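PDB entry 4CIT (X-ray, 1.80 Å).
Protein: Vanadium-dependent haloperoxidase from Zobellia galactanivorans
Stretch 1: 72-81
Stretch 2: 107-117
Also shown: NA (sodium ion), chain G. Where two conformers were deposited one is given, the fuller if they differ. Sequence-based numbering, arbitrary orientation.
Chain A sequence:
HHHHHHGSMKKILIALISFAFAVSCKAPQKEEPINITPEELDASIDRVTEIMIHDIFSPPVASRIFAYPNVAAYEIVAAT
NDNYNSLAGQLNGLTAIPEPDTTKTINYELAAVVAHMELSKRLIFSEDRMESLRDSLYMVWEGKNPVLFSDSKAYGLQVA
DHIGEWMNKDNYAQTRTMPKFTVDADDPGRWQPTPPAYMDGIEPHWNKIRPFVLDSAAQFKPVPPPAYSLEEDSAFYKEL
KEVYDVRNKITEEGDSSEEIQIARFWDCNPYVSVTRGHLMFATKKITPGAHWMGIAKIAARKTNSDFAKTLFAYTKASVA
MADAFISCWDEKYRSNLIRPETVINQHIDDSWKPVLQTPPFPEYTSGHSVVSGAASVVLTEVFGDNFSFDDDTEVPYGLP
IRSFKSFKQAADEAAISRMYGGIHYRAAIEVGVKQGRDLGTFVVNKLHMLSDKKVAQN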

ATOM      1  N   ALA A  72     -14.258  -5.899  -2.686  1.00 10.20           N
ATOM      2  CA  ALA A  72     -15.720  -5.836  -2.787  1.00  9.65           C
ATOM      3  C   ALA A  72     -16.268  -5.295  -4.121  1.00  9.20           C
ATOM      4  O   ALA A  72     -17.129  -5.914  -4.773  1.00  9.18           O
ATOM      5  N   ALA A  73     -15.723  -4.158  -4.548  1.00  9.34           N
ATOM      6  CA  ALA A  73     -16.098  -3.610  -5.841  1.00  9.22           C
ATOM      7  C   ALA A  73     -15.747  -4.484  -6.997  1.00  9.20           C
ATOM      8  O   ALA A  73     -16.569  -4.708  -7.922  1.00  9.77           O
ATOM      9  N   TYR A  74     -14.540  -5.049  -6.970  1.00  8.75           N
ATOM     10  CA  TYR A  74     -14.105  -5.954  -8.022  1.00  9.74           C
ATOM     11  C   TYR A  74     -14.988  -7.152  -8.116  1.00  9.32           C
ATOM     12  O   TYR A  74     -15.414  -7.577  -9.217  1.00  8.18           O
ATOM     13  N   GLU A  75     -15.389  -7.715  -6.967  1.00  9.04           N
ATOM     14  CA  GLU A  75     -16.320  -8.850  -7.067  1.00  9.40           C
ATOM     15  C   GLU A  75     -17.648  -8.539  -7.796  1.00  9.82           C
ATOM     16  O   GLU A  75     -18.231  -9.382  -8.495  1.00  8.83           O
ATOM     17  N   ILE A  76     -18.164  -7.396  -7.568  1.00  9.98           N
ATOM     18  CA  ILE A  76     -19.388  -6.905  -8.298  1.00 10.68           C
ATOM     19  C   ILE A  76     -19.186  -6.863  -9.792  1.00 12.87           C
ATOM     20  O   ILE A  76     -19.986  -7.428 -10.596  1.00 11.82           O
ATOM     21  N   VAL A  77     -18.063  -6.283 -10.190  1.00 11.14           N
ATOM     22  CA  VAL A  77     -17.653  -6.324 -11.574  1.00 13.03           C
ATOM     23  C   VAL A  77     -17.493  -7.703 -12.141  1.00 12.12           C
ATOM     24  O   VAL A  77     -18.078  -8.003 -13.203  1.00 13.36           O
ATOM     25  N   ALA A  78     -16.791  -8.601 -11.463  1.00 10.50           N
ATOM     26  CA  ALA A  78     -16.567  -9.974 -11.898  1.00 10.91           C
ATOM     27  C   ALA A  78     -17.907 -10.786 -12.047  1.00 11.81           C
ATOM     28  O   ALA A  78     -18.064 -11.612 -12.946  1.00 12.15           O
ATOM     29  N   ALA A  79     -18.833 -10.474 -11.208  1.00 12.74           N
ATOM     30  CA  ALA A  79     -20.069 -11.239 -11.214  1.00 13.66           C
ATOM     31  C   ALA A  79     -20.901 -10.879 -12.455  1.00 14.97           C
ATOM     32  O   ALA A  79     -21.865 -11.608 -12.831  1.00 17.27           O
ATOM     33  N   THR A  80     -20.641  -9.712 -13.014  1.00 14.31           N
ATOM     34  CA  THR A  80     -21.461  -9.125 -14.016  1.00 16.09           C
ATOM     35  C   THR A  80     -20.740  -8.805 -15.301  1.00 17.76           C
ATOM     36  O   THR A  80     -21.323  -8.238 -16.163  1.00 19.40           O
ATOM     37  N   ASN A  81     -19.468  -9.144 -15.398  1.00 14.21           N
ATOM     38  CA  ASN A  81     -18.656  -8.836 -16.615  1.00 15.68           C
ATOM     39  C   ASN A  81     -17.913 -10.108 -16.944  1.00 17.33           C
ATOM     40  O   ASN A  81     -17.160 -10.660 -16.126  1.00 14.53           O
ATOM     41  N   ASN A 107     -27.483  -0.872 -11.583  1.00 12.52           N
ATOM     42  CA  ASN A 107     -26.318  -0.299 -12.287  1.00 11.25           C
ATOM     43  C   ASN A 107     -25.134  -0.866 -11.431  1.00 12.14           C
ATOM     44  O   ASN A 107     -24.967  -0.493 -10.249  1.00 11.10           O
ATOM     45  N   TYR A 108     -24.431  -1.845 -12.002  1.00 11.04           N
ATOM     46  CA  TYR A 108     -23.434  -2.578 -11.214  1.00 13.72           C
ATOM     47  C   TYR A 108     -22.242  -1.702 -10.833  1.00 12.42           C
ATOM     48  O   TYR A 108     -21.633  -1.926  -9.775  1.00 11.25           O
ATOM     49  N   GLU A 109     -21.851  -0.782 -11.676  1.00 11.47           N
ATOM     50  CA  GLU A 109     -20.767   0.154 -11.284  1.00 12.90           C
ATOM     51  C   GLU A 109     -21.161   1.001 -10.090  1.00 10.29           C
ATOM     52  O   GLU A 109     -20.366   1.307  -9.177  1.00 10.00           O
ATOM     53  N   LEU A 110     -22.420   1.458 -10.098  1.00 10.67           N
ATOM     54  CA  LEU A 110     -22.963   2.195  -8.962  0.50 10.98           C
ATOM     55  C   LEU A 110     -22.874   1.294  -7.692  1.00  9.95           C
ATOM     56  O   LEU A 110     -22.424   1.701  -6.655  1.00 10.26           O
ATOM     57  N   ALA A 111     -23.336   0.067  -7.778  1.00  9.56           N
ATOM     58  CA  ALA A 111     -23.261  -0.856  -6.645  1.00  9.91           C
ATOM     59  C   ALA A 111     -21.855  -1.042  -6.154  1.00  8.25           C
ATOM     60  O   ALA A 111     -21.617  -1.008  -4.951  1.00  8.40           O
ATOM     61  N   ALA A 112     -20.912  -1.117  -7.103  1.00  9.22           N
ATOM     62  CA  ALA A 112     -19.469  -1.304  -6.770  1.00  9.23           C
ATOM     63  C   ALA A 112     -18.956  -0.097  -5.988  1.00 10.15           C
ATOM     64  O   ALA A 112     -18.210  -0.302  -5.018  1.00  9.70           O
ATOM     65  N   VAL A 113     -19.274   1.135  -6.414  1.00  9.36           N
ATOM     66  CA  VAL A 113     -18.872   2.356  -5.677  1.00 10.38           C
ATOM     67  C   VAL A 113     -19.494   2.394  -4.279  1.00 10.14           C
ATOM     68  O   VAL A 113     -18.835   2.724  -3.306  1.00 10.18           O
ATOM     69  N   VAL A 114     -20.726   1.986  -4.166  1.00  9.92           N
ATOM     70  CA  VAL A 114     -21.424   1.966  -2.879  1.00  9.31           C
ATOM     71  C   VAL A 114     -20.727   1.003  -1.952  1.00  9.39           C
ATOM     72  O   VAL A 114     -20.450   1.317  -0.801  1.00 10.14           O
ATOM     73  N   ALA A 115     -20.423  -0.203  -2.463  1.00  8.16           N
ATOM     74  CA  ALA A 115     -19.656  -1.213  -1.639  1.00  8.54           C
ATOM     75  C   ALA A 115     -18.288  -0.656  -1.161  1.00  8.17           C
ATOM     76  O   ALA A 115     -17.903  -0.811   0.033  1.00  9.67           O
ATOM     77  N   HIS A 116     -17.567  -0.036  -2.099  1.00  7.79           N
ATOM     78  CA  HIS A 116     -16.219   0.516  -1.825  1.00  9.03           C
ATOM     79  C   HIS A 116     -16.325   1.573  -0.680  1.00  9.82           C
ATOM     80  O   HIS A 116     -15.571   1.532   0.297  1.00  9.92           O
ATOM     81  N   MET A 117     -17.285   2.516  -0.813  1.00  9.60           N
ATOM     82  CA  MET A 117     -17.415   3.542   0.191  1.00  9.48           C
ATOM     83  C   MET A 117     -17.826   2.983   1.521  1.00  9.66           C
ATOM     84  O   MET A 117     -17.340   3.405   2.559  1.00 11.55           O
TER

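Stretch 1 is mostly helix, entered from earlier in the chain. Stretch 2 is helical from Tyr108 and runs on past Met117. The two helices are nearly antiparallel, with an angle of 161° between their directions. The axes approach to 8.1 Å. Such closeness suits the small side chains along the interface, which is rich in alanine. No hydrogen bond crosses between the stretches, so the contact is one of apolar packing.

Ala72 points toward the second helix. CB of Ala72 lies 4.2 Å from CB of Ala115. Ala73 and Ala112 form the closest CA pair, CA to CA 4.2 Å. The CA-to-CB bond of each points sideways, and the methyls of Ala73 and Ala112 still meet, CB to CB, at 3.9 Å. CB of Ala73 also sits 3.6 Å from O of Ala112 and 4.5 Å from CB of His116. His116 has chi1 t, and its ND1 is hydrogen-bonded elsewhere in the structure.

Tyr74 (chi1 t) points away, and Glu75 (m, m) is out of reach. Their polar ends, OH of Tyr74 and both carboxylate oxygens of Glu75, find hydrogen bonds elsewhere in the structure.

Ile76 is the central knob. It points toward the second helix with chi1 m and chi2 t, and it sits in a hole made by Tyr108, Ala111, Ala112 and Ala115. CG2 of Ile76 reaches the Tyr108 end, 3.4 Å from O of Tyr108 and 4.0 Å from CB of Tyr108. CD1 of Ile76 packs 4.0 Å from CB of Ala115 and 4.2 Å from CB of Ala111. CD1 of Ile76 also lies 3.7 Å from CA of Ala112.

Val77 (chi1 t) points sideways; its CG2 stays 4.8 Å from CB of Ala112. Ala78 and Ala79 are out of reach.

Thr80 points toward the second stretch with chi1 p. OG1 of Thr80 donates to O of Ile76 at 2.8 Å, a bond back within its own stretch. Its methyl covers one face of the Tyr108 ring. CG2 of Thr80 lies 3.5 Å from the centroid of the Tyr108 ring and 6° off the normal, a CH-pi contact. Tyr108 has chi1 m.

Asn81 (chi1 t) makes no contact with the second stretch. The sodium ion NA is bound by O of Ala78 at 2.2 Å and O of Asn81 at 2.4 Å. NA is also bound by O of water 1 at 2.9 Å, O of water 2 at 2.3 Å and O of water 3 at 2.4 Å. One further atom comes from elsewhere in the structure.

Across the way, Asn107 (chi1 t) caps its helix: OD1 of Asn107 accepts from N of Leu110 at 3.0 Å.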

ATOM      1  CB  ALA A  72     -16.326  -5.060  -1.593  1.00  9.64           C
ATOM      2  CB  ALA A  73     -15.419  -2.294  -5.994  1.00  9.71           C
ATOM      3  CB  TYR A  74     -12.626  -6.422  -7.789  1.00 10.15           C
ATOM      4  CG  TYR A  74     -12.216  -7.419  -8.864  1.00  9.10           C
ATOM      5  CD1 TYR A  74     -11.849  -6.973 -10.110  1.00 10.04           C
ATOM      6  CD2 TYR A  74     -12.327  -8.809  -8.622  1.00  9.28           C
ATOM      7  CE1 TYR A  74     -11.655  -7.846 -11.148  1.00  9.70           C
ATOM      8  CE2 TYR A  74     -12.079  -9.714  -9.652  1.00  8.68           C
ATOM      9  CZ  TYR A  74     -11.625  -9.205 -10.876  1.00  9.99           C
ATOM     10  OH  TYR A  74     -11.350 -10.082 -11.905  1.00 11.91           O
ATOM     11  CB  GLU A  75     -16.600  -9.514  -5.720  1.00 10.02           C
ATOM     12  CG  GLU A  75     -15.387 -10.219  -5.136  1.00 11.05           C
ATOM     13  CD  GLU A  75     -14.945 -11.406  -6.052  1.00 14.11           C
ATOM     14  OE1 GLU A  75     -15.690 -12.431  -6.251  1.00 15.62           O
ATOM     15  OE2 GLU A  75     -13.947 -11.241  -6.734  1.00 13.38           O
ATOM     16  CB  ILE A  76     -19.931  -5.621  -7.708  1.00 11.36           C
ATOM     17  CG1 ILE A  76     -20.519  -5.871  -6.325  1.00 12.20           C
ATOM     18  CG2 ILE A  76     -21.019  -5.057  -8.666  1.00 12.65           C
ATOM     19  CD1 ILE A  76     -20.770  -4.581  -5.531  1.00 12.83           C
ATOM     20  CB  VAL A  77     -16.394  -5.495 -11.799  1.00 13.22           C
ATOM     21  CG1 VAL A  77     -15.870  -5.660 -13.207  1.00 17.45           C
ATOM     22  CG2 VAL A  77     -16.699  -4.077 -11.536  1.00 14.72           C
ATOM     23  CB  ALA A  78     -15.666 -10.693 -10.973  1.00 10.81           C
ATOM     24  CB  ALA A  79     -20.841 -10.911  -9.971  1.00 13.73           C
ATOM     25  CB  THR A  80     -22.117  -7.844 -13.504  1.00 16.63           C
ATOM     26  OG1 THR A  80     -21.169  -6.840 -13.078  1.00 14.44           O
ATOM     27  CG2 THR A  80     -23.046  -8.182 -12.348  1.00 17.07           C
ATOM     28  CB  ASN A  81     -17.718  -7.691 -16.305  1.00 14.54           C
ATOM     29  CG  ASN A  81     -16.900  -7.236 -17.509  1.00 14.84           C
ATOM     30  OD1 ASN A  81     -16.475  -8.031 -18.293  1.00 17.00           O
ATOM     31  ND2 ASN A  81     -16.604  -5.970 -17.550  1.00 14.52           N
ATOM     32  CB  ASN A 107     -26.342   1.208 -12.229  1.00 12.28           C
ATOM     33  CG  ASN A 107     -25.064   1.845 -12.784  1.00 12.58           C
ATOM     34  OD1 ASN A 107     -23.929   1.321 -12.639  1.00 14.09           O
ATOM     35  ND2 ASN A 107     -25.255   2.970 -13.504  1.00 13.93           N
ATOM     36  CB  TYR A 108     -22.986  -3.877 -11.942  1.00 13.36           C
ATOM     37  CG  TYR A 108     -24.182  -4.744 -12.321  1.00 15.87           C
ATOM     38  CD1 TYR A 108     -25.021  -5.239 -11.370  1.00 19.36           C
ATOM     39  CD2 TYR A 108     -24.482  -4.974 -13.624  1.00 20.83           C
ATOM     40  CE1 TYR A 108     -26.096  -6.018 -11.724  1.00 22.26           C
ATOM     41  CE2 TYR A 108     -25.560  -5.706 -13.983  1.00 24.74           C
ATOM     42  CZ  TYR A 108     -26.348  -6.248 -13.013  1.00 23.73           C
ATOM     43  OH  TYR A 108     -27.482  -6.957 -13.394  1.00 31.90           O
ATOM     44  CB  GLU A 109     -20.383   1.049 -12.459  1.00 16.04           C
ATOM     45  CG  GLU A 109     -19.826   0.196 -13.551  1.00 18.92           C
ATOM     46  CD  GLU A 109     -19.530   0.981 -14.825  1.00 26.98           C
ATOM     47  OE1 GLU A 109     -19.786   2.216 -14.891  1.00 39.60           O
ATOM     48  OE2 GLU A 109     -19.069   0.354 -15.793  1.00 38.83           O
ATOM     49  CB  LEU A 110     -24.401   2.633  -9.299  0.50 11.55           C
ATOM     50  CG  LEU A 110     -25.158   3.423  -8.239  0.50 12.95           C
ATOM     51  CD1 LEU A 110     -24.419   4.692  -7.945  0.50 14.32           C
ATOM     52  CD2 LEU A 110     -26.574   3.721  -8.695  0.50 13.55           C
ATOM     53  CB  ALA A 111     -23.870  -2.191  -6.948  1.00 10.16           C
ATOM     54  CB  ALA A 112     -18.669  -1.537  -8.024  1.00  9.97           C
ATOM     55  CB  VAL A 113     -19.082   3.682  -6.437  1.00 11.13           C
ATOM     56  CG1 VAL A 113     -18.590   4.816  -5.563  1.00 12.65           C
ATOM     57  CG2 VAL A 113     -18.315   3.567  -7.776  1.00 13.90           C
ATOM     58  CB  VAL A 114     -22.921   1.518  -3.088  1.00  9.61           C
ATOM     59  CG1 VAL A 114     -23.558   1.031  -1.803  1.00 10.55           C
ATOM     60  CG2 VAL A 114     -23.797   2.680  -3.567  1.00  9.65           C
ATOM     61  CB  ALA A 115     -19.521  -2.492  -2.419  1.00  8.86           C
ATOM     62  CB  HIS A 116     -15.627   1.101  -3.074  1.00  9.18           C
ATOM     63  CG  HIS A 116     -14.211   1.474  -2.930  1.00  9.44           C
ATOM     64  ND1 HIS A 116     -13.808   2.600  -2.252  1.00  9.79           N
ATOM     65  CD2 HIS A 116     -13.074   0.841  -3.342  1.00  9.93           C
ATOM     66  CE1 HIS A 116     -12.476   2.615  -2.207  1.00 11.02           C
ATOM     67  NE2 HIS A 116     -12.018   1.579  -2.889  1.00 10.54           N
ATOM     68  CB  MET A 117     -18.388   4.637  -0.260  1.00  9.25           C
ATOM     69  CG  MET A 117     -17.940   5.390  -1.451  1.00  9.24           C
ATOM     70  SD  MET A 117     -18.902   6.901  -1.948  1.00  7.33           S
ATOM     71  CE  MET A 117     -20.442   6.081  -2.394  1.00  9.86           C
TER
HETATM   72 NA    NA G1454     -17.040 -12.534 -14.685  1.00 14.38          NA
HETATM   73  O   HOH W   1     -16.911 -14.723 -12.807  1.00 32.03           O
HETATM   74  O   HOH W   2     -19.100 -13.209 -15.553  1.00 26.44           O
HETATM   75  O   HOH W   3     -16.167 -14.149 -16.213  1.00 24.86           O